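Local coordinates for protein HTH-type transcriptional repressor NemR (Escherichia coli, PDB 4YZE) that represses transcription of the nemRA-gloA operon by binding the NemR box, and responds to electrophiles and reactive chlorine species, at residues A[10-22]-A[35-47]. The protein carries 5 engineered substitutions. Residues are numbered along the deposited sequence; the frame is centred on the assembly and turned at random.
Sequences DTREHLLATGEQL and ELLKTAEVPKGSF
L15 and L36 interlock within the TetR-family DNA-binding domain, where helix 10-22 packs on the predicted helix-turn-helix motif, its axis at 119° to that of helix 35-40. Each leucine is a knob in the other segment's hole: L15 sits among L36, L37, A40 and F47, L36 among L15, T18, G19 and L22. The two side chains cross at about a right angle, L15 CD2 lying 3.7 Å from L36 CD1. L36 CD2 comes within 3.5 Å of G19 N, because chi1 of -173° turns CG away from the L36 amide. T18 splits its two branches: CG2 meets T39 CG2 and L36 CD2 (each 3.7 Å), while OG1 lies 3.6 Å from A40 CB and donates to H14 O over 2.7 Å, from the opposite face of that carbonyl to T18 N. Losing both branches to an alanine here is likely to leave a gap beside T39 and L36 and cost H14 O its second donor. Further out, F51 and Y50 also touch L15, while a Schellman motif (V42 N to L37 O, 3.0 Å) ends helix 35-40 and leads V42 CB to 3.9 Å from L15 CD2. H14 NE2 adds a weak bond to A40 O, at the ring's edge, its N-H...O angle only 122°.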
ATOM      1  N   ASP A  10       1.872 -16.882  29.666  1.00100.30           N
ATOM      2  CA  ASP A  10       3.108 -16.222  29.252  1.00 98.14           C
ATOM      3  C   ASP A  10       3.654 -16.931  28.009  1.00 85.74           C
ATOM      4  O   ASP A  10       4.277 -16.312  27.143  1.00 79.21           O
ATOM      5  CB  ASP A  10       4.149 -16.266  30.380  1.00106.98           C
ATOM      6  CG  ASP A  10       3.567 -15.889  31.739  1.00114.72           C
ATOM      7  OD1 ASP A  10       2.996 -16.779  32.409  1.00118.26           O
ATOM      8  OD2 ASP A  10       3.694 -14.710  32.143  1.00115.18           O
ATOM      9  N   THR A  11       3.408 -18.237  27.936  1.00 78.33           N
ATOM     10  CA  THR A  11       3.771 -19.047  26.777  1.00 74.30           C
ATOM     11  C   THR A  11       2.974 -18.605  25.553  1.00 71.48           C
ATOM     12  O   THR A  11       3.527 -18.393  24.467  1.00 71.48           O
ATOM     13  CB  THR A  11       3.476 -20.535  27.031  1.00 74.97           C
ATOM     14  OG1 THR A  11       4.113 -20.954  28.246  1.00 78.31           O
ATOM     15  CG2 THR A  11       3.971 -21.392  25.867  1.00 72.82           C
ATOM     16  N   ARG A  12       1.667 -18.476  25.746  1.00 68.41           N
ATOM     17  CA  ARG A  12       0.768 -18.007  24.700  1.00 67.83           C
ATOM     18  C   ARG A  12       1.236 -16.687  24.079  1.00 58.56           C
ATOM     19  O   ARG A  12       1.330 -16.583  22.855  1.00 49.44           O
ATOM     20  CB  ARG A  12      -0.646 -17.854  25.255  1.00 65.87           C
ATOM     21  CG  ARG A  12      -1.722 -18.102  24.228  1.00 68.10           C
ATOM     22  CD  ARG A  12      -3.103 -17.847  24.801  1.00 70.12           C
ATOM     23  NE  ARG A  12      -4.110 -17.770  23.749  1.00 70.01           N
ATOM     24  CZ  ARG A  12      -4.370 -16.667  23.049  1.00 71.28           C
ATOM     25  NH1 ARG A  12      -3.689 -15.551  23.284  1.00 65.85           N
ATOM     26  NH2 ARG A  12      -5.311 -16.677  22.111  1.00 68.26           N
ATOM     27  N   GLU A  13       1.534 -15.691  24.912  1.00 61.57           N
ATOM     28  CA  GLU A  13       2.030 -14.409  24.404  1.00 65.86           C
ATOM     29  C   GLU A  13       3.371 -14.590  23.697  1.00 61.89           C
ATOM     30  O   GLU A  13       3.646 -13.943  22.683  1.00 58.17           O
ATOM     31  CB  GLU A  13       2.177 -13.382  25.533  1.00 74.99           C
ATOM     32  CG  GLU A  13       0.866 -12.793  26.033  1.00 85.32           C
ATOM     33  CD  GLU A  13       0.204 -11.865  25.022  1.00 88.82           C
ATOM     34  OE1 GLU A  13       0.901 -10.985  24.466  1.00 91.49           O
ATOM     35  OE2 GLU A  13      -1.016 -12.017  24.787  1.00 83.82           O
ATOM     36  N   HIS A  14       4.202 -15.478  24.232  1.00 60.38           N
ATOM     37  CA  HIS A  14       5.505 -15.727  23.635  1.00 55.27           C
ATOM     38  C   HIS A  14       5.376 -16.228  22.200  1.00 53.67           C
ATOM     39  O   HIS A  14       6.066 -15.725  21.315  1.00 55.83           O
ATOM     40  CB  HIS A  14       6.320 -16.711  24.465  1.00 55.06           C
ATOM     41  CG  HIS A  14       7.721 -16.879  23.977  1.00 64.89           C
ATOM     42  ND1 HIS A  14       8.509 -15.808  23.590  1.00 67.30           N
ATOM     43  CD2 HIS A  14       8.480 -17.981  23.792  1.00 65.80           C
ATOM     44  CE1 HIS A  14       9.682 -16.247  23.198  1.00 67.79           C
ATOM     45  NE2 HIS A  14       9.697 -17.569  23.311  1.00 67.30           N
ATOM     46  N   LEU A  15       4.501 -17.208  21.975  1.00 52.20           N
ATOM     47  CA  LEU A  15       4.244 -17.704  20.622  1.00 53.37           C
ATOM     48  C   LEU A  15       3.727 -16.584  19.702  1.00 51.85           C
ATOM     49  O   LEU A  15       4.202 -16.412  18.575  1.00 47.30           O
ATOM     50  CB  LEU A  15       3.238 -18.856  20.655  1.00 54.73           C
ATOM     51  CG  LEU A  15       3.728 -20.226  21.137  1.00 58.14           C
ATOM     52  CD1 LEU A  15       2.559 -21.157  21.406  1.00 50.07           C
ATOM     53  CD2 LEU A  15       4.683 -20.857  20.135  1.00 50.11           C
ATOM     54  N   LEU A  16       2.755 -15.821  20.187  1.00 47.93           N
ATOM     55  CA  LEU A  16       2.169 -14.756  19.380  1.00 49.51           C
ATOM     56  C   LEU A  16       3.229 -13.728  18.991  1.00 50.06           C
ATOM     57  O   LEU A  16       3.326 -13.340  17.826  1.00 43.56           O
ATOM     58  CB  LEU A  16       1.004 -14.105  20.120  1.00 53.11           C
ATOM     59  CG  LEU A  16      -0.177 -15.055  20.333  1.00 55.82           C
ATOM     60  CD1 LEU A  16      -1.193 -14.461  21.303  1.00 52.81           C
ATOM     61  CD2 LEU A  16      -0.855 -15.408  19.000  1.00 43.94           C
ATOM     62  N   ALA A  17       4.054 -13.340  19.963  1.00 55.25           N
ATOM     63  CA  ALA A  17       5.105 -12.341  19.745  1.00 59.97           C
ATOM     64  C   ALA A  17       6.120 -12.818  18.718  1.00 59.79           C
ATOM     65  O   ALA A  17       6.485 -12.081  17.796  1.00 56.85           O
ATOM     66  CB  ALA A  17       5.796 -11.995  21.057  1.00 53.60           C
ATOM     67  N   THR A  18       6.580 -14.053  18.896  1.00 54.97           N
ATOM     68  CA  THR A  18       7.521 -14.663  17.964  1.00 52.30           C
ATOM     69  C   THR A  18       6.915 -14.698  16.564  1.00 52.00           C
ATOM     70  O   THR A  18       7.573 -14.327  15.592  1.00 53.68           O
ATOM     71  CB  THR A  18       7.868 -16.087  18.389  1.00 53.93           C
ATOM     72  OG1 THR A  18       8.206 -16.100  19.783  1.00 57.08           O
ATOM     73  CG2 THR A  18       9.038 -16.616  17.570  1.00 49.94           C
ATOM     74  N   GLY A  19       5.657 -15.134  16.473  1.00 45.38           N
ATOM     75  CA  GLY A  19       4.962 -15.203  15.200  1.00 48.12           C
ATOM     76  C   GLY A  19       4.887 -13.857  14.507  1.00 51.04           C
ATOM     77  O   GLY A  19       5.026 -13.773  13.285  1.00 50.61           O
ATOM     78  N   GLU A  20       4.668 -12.800  15.285  1.00 51.24           N
ATOM     79  CA  GLU A  20       4.592 -11.463  14.704  1.00 58.06           C
ATOM     80  C   GLU A  20       5.942 -11.057  14.111  1.00 56.53           C
ATOM     81  O   GLU A  20       6.004 -10.639  12.954  1.00 52.27           O
ATOM     82  CB  GLU A  20       4.079 -10.433  15.719  1.00 58.41           C
ATOM     83  CG  GLU A  20       4.043  -8.998  15.177  1.00 63.59           C
ATOM     84  CD  GLU A  20       3.198  -8.058  16.010  1.00 69.10           C
ATOM     85  OE1 GLU A  20       3.238  -6.840  15.735  1.00 80.06           O
ATOM     86  OE2 GLU A  20       2.483  -8.527  16.926  1.00 66.47           O
ATOM     87  N   GLN A  21       7.015 -11.214  14.887  1.00 60.25           N
ATOM     88  CA  GLN A  21       8.360 -10.889  14.409  1.00 60.12           C
ATOM     89  C   GLN A  21       8.690 -11.620  13.104  1.00 66.40           C
ATOM     90  O   GLN A  21       9.185 -11.010  12.152  1.00 69.09           O
ATOM     91  CB  GLN A  21       9.418 -11.198  15.481  1.00 55.71           C
ATOM     92  N   LEU A  22       8.395 -12.919  13.057  1.00 63.51           N
ATOM     93  CA  LEU A  22       8.688 -13.737  11.877  1.00 55.89           C
ATOM     94  C   LEU A  22       7.820 -13.391  10.661  1.00 56.01           C
ATOM     95  O   LEU A  22       8.331 -13.330   9.537  1.00 61.77           O
ATOM     96  CB  LEU A  22       8.552 -15.228  12.208  1.00 50.68           C
ATOM     97  CG  LEU A  22       9.653 -15.881  13.037  1.00 55.68           C
ATOM     98  CD1 LEU A  22       9.248 -17.311  13.399  1.00 54.55           C
ATOM     99  CD2 LEU A  22      10.965 -15.875  12.262  1.00 52.65           C
ATOM    100  N   GLU A  35       9.655 -23.474  11.974  1.00 66.15           N
ATOM    101  CA  GLU A  35      10.477 -22.285  12.156  1.00 68.12           C
ATOM    102  C   GLU A  35       9.971 -21.497  13.366  1.00 64.32           C
ATOM    103  O   GLU A  35      10.750 -21.039  14.209  1.00 63.16           O
ATOM    104  CB  GLU A  35      10.456 -21.422  10.894  1.00 66.16           C
ATOM    105  CG  GLU A  35      11.230 -20.114  11.018  1.00 74.75           C
ATOM    106  CD  GLU A  35      11.212 -19.306   9.732  1.00 81.66           C
ATOM    107  OE1 GLU A  35      10.394 -19.629   8.841  1.00 81.05           O
ATOM    108  OE2 GLU A  35      12.018 -18.354   9.611  1.00 86.30           O
ATOM    109  N   LEU A  36       8.654 -21.361  13.452  1.00 61.17           N
ATOM    110  CA  LEU A  36       8.029 -20.659  14.562  1.00 53.61           C
ATOM    111  C   LEU A  36       8.356 -21.334  15.895  1.00 59.77           C
ATOM    112  O   LEU A  36       8.777 -20.667  16.842  1.00 62.35           O
ATOM    113  CB  LEU A  36       6.519 -20.591  14.348  1.00 49.67           C
ATOM    114  CG  LEU A  36       5.648 -19.766  15.300  1.00 68.99           C
ATOM    115  CD1 LEU A  36       5.167 -20.586  16.481  1.00 69.47           C
ATOM    116  CD2 LEU A  36       6.384 -18.526  15.783  1.00 70.05           C
ATOM    117  N   LEU A  37       8.176 -22.654  15.967  1.00 52.76           N
ATOM    118  CA  LEU A  37       8.346 -23.353  17.236  1.00 53.56           C
ATOM    119  C   LEU A  37       9.805 -23.381  17.681  1.00 54.98           C
ATOM    120  O   LEU A  37      10.098 -23.277  18.871  1.00 63.20           O
ATOM    121  CB  LEU A  37       7.805 -24.777  17.151  1.00 59.15           C
ATOM    122  CG  LEU A  37       6.360 -24.987  16.724  1.00 53.54           C
ATOM    123  CD1 LEU A  37       6.044 -26.475  16.711  1.00 60.19           C
ATOM    124  CD2 LEU A  37       5.406 -24.247  17.636  1.00 58.65           C
ATOM    125  N   LYS A  38      10.718 -23.529  16.728  1.00 63.22           N
ATOM    126  CA  LYS A  38      12.138 -23.592  17.060  1.00 60.21           C
ATOM    127  C   LYS A  38      12.623 -22.228  17.537  1.00 63.18           C
ATOM    128  O   LYS A  38      13.437 -22.133  18.450  1.00 73.82           O
ATOM    129  CB  LYS A  38      12.959 -24.070  15.858  1.00 65.46           C
ATOM    130  N   THR A  39      12.105 -21.175  16.915  1.00 62.37           N
ATOM    131  CA  THR A  39      12.435 -19.809  17.301  1.00 66.53           C
ATOM    132  C   THR A  39      11.845 -19.456  18.676  1.00 66.69           C
ATOM    133  O   THR A  39      12.486 -18.777  19.485  1.00 66.74           O
ATOM    134  CB  THR A  39      11.933 -18.812  16.241  1.00 67.12           C
ATOM    135  OG1 THR A  39      12.339 -19.253  14.935  1.00 63.67           O
ATOM    136  CG2 THR A  39      12.481 -17.404  16.508  1.00 67.16           C
ATOM    137  N   ALA A  40      10.625 -19.922  18.940  1.00 59.42           N
ATOM    138  CA  ALA A  40       9.982 -19.653  20.222  1.00 59.09           C
ATOM    139  C   ALA A  40      10.443 -20.614  21.313  1.00 65.06           C
ATOM    140  O   ALA A  40      10.154 -20.402  22.496  1.00 67.62           O
ATOM    141  CB  ALA A  40       8.473 -19.711  20.081  1.00 57.96           C
ATOM    142  N   GLU A  41      11.147 -21.672  20.906  1.00 60.90           N
ATOM    143  CA  GLU A  41      11.557 -22.739  21.811  1.00 64.17           C
ATOM    144  C   GLU A  41      10.361 -23.307  22.562  1.00 61.51           C
ATOM    145  O   GLU A  41      10.345 -23.389  23.792  1.00 59.69           O
ATOM    146  CB  GLU A  41      12.646 -22.254  22.767  1.00 72.45           C
ATOM    147  CG  GLU A  41      13.914 -21.843  22.045  1.00 77.55           C
ATOM    148  CD  GLU A  41      14.999 -21.374  22.988  1.00 90.76           C
ATOM    149  OE1 GLU A  41      15.165 -21.985  24.070  1.00 94.73           O
ATOM    150  OE2 GLU A  41      15.686 -20.388  22.640  1.00 96.30           O
ATOM    151  N   VAL A  42       9.356 -23.702  21.795  1.00 61.36           N
ATOM    152  CA  VAL A  42       8.122 -24.210  22.357  1.00 63.56           C
ATOM    153  C   VAL A  42       7.756 -25.511  21.656  1.00 61.70           C
ATOM    154  O   VAL A  42       7.655 -25.549  20.429  1.00 58.76           O
ATOM    155  CB  VAL A  42       6.978 -23.203  22.171  1.00 63.36           C
ATOM    156  CG1 VAL A  42       5.659 -23.823  22.595  1.00 53.91           C
ATOM    157  CG2 VAL A  42       7.260 -21.909  22.950  1.00 64.89           C
ATOM    158  N   PRO A  43       7.544 -26.583  22.435  1.00 56.77           N
ATOM    159  CA  PRO A  43       7.221 -27.891  21.848  1.00 62.61           C
ATOM    160  C   PRO A  43       5.936 -27.866  21.023  1.00 57.61           C
ATOM    161  O   PRO A  43       5.043 -27.025  21.232  1.00 55.22           O
ATOM    162  CB  PRO A  43       7.073 -28.804  23.070  1.00 69.96           C
ATOM    163  CG  PRO A  43       6.842 -27.883  24.226  1.00 75.21           C
ATOM    164  CD  PRO A  43       7.588 -26.624  23.907  1.00 67.15           C
ATOM    165  N   LYS A  44       5.865 -28.782  20.065  1.00 57.63           N
ATOM    166  CA  LYS A  44       4.772 -28.820  19.104  1.00 57.39           C
ATOM    167  C   LYS A  44       3.436 -29.092  19.786  1.00 60.08           C
ATOM    168  O   LYS A  44       2.403 -28.522  19.404  1.00 55.58           O
ATOM    169  CB  LYS A  44       5.056 -29.895  18.055  1.00 60.71           C
ATOM    170  CG  LYS A  44       4.226 -29.784  16.787  1.00 67.73           C
ATOM    171  CD  LYS A  44       4.696 -30.800  15.774  1.00 77.93           C
ATOM    172  CE  LYS A  44       4.049 -30.594  14.421  1.00 85.48           C
ATOM    173  NZ  LYS A  44       4.735 -31.462  13.413  1.00 93.33           N
ATOM    174  N   GLY A  45       3.461 -29.946  20.808  1.00 57.27           N
ATOM    175  CA  GLY A  45       2.242 -30.289  21.521  1.00 58.16           C
ATOM    176  C   GLY A  45       1.676 -29.111  22.294  1.00 56.51           C
ATOM    177  O   GLY A  45       0.457 -28.977  22.433  1.00 61.31           O
ATOM    178  N   SER A  46       2.566 -28.257  22.800  1.00 61.89           N
ATOM    179  CA  SER A  46       2.156 -27.052  23.502  1.00 59.66           C
ATOM    180  C   SER A  46       1.477 -26.076  22.557  1.00 62.08           C
ATOM    181  O   SER A  46       0.465 -25.458  22.914  1.00 68.33           O
ATOM    182  CB  SER A  46       3.348 -26.387  24.181  1.00 57.57           C
ATOM    183  OG  SER A  46       3.836 -27.196  25.226  1.00 69.65           O
ATOM    184  N   PHE A  47       2.031 -25.930  21.357  1.00 58.17           N
ATOM    185  CA  PHE A  47       1.428 -25.057  20.362  1.00 61.03           C
ATOM    186  C   PHE A  47      -0.000 -25.503  20.092  1.00 61.45           C
ATOM    187  O   PHE A  47      -0.939 -24.698  20.112  1.00 64.21           O
ATOM    188  CB  PHE A  47       2.226 -25.066  19.056  1.00 52.09           C
ATOM    189  CG  PHE A  47       1.544 -24.327  17.931  1.00 51.11           C
ATOM    190  CD1 PHE A  47       1.621 -22.938  17.843  1.00 49.78           C
ATOM    191  CD2 PHE A  47       0.805 -25.016  16.971  1.00 53.96           C
ATOM    192  CE1 PHE A  47       0.972 -22.248  16.810  1.00 48.87           C
ATOM    193  CE2 PHE A  47       0.158 -24.343  15.941  1.00 51.03           C
ATOM    194  CZ  PHE A  47       0.241 -22.952  15.859  1.00 49.50           C
TER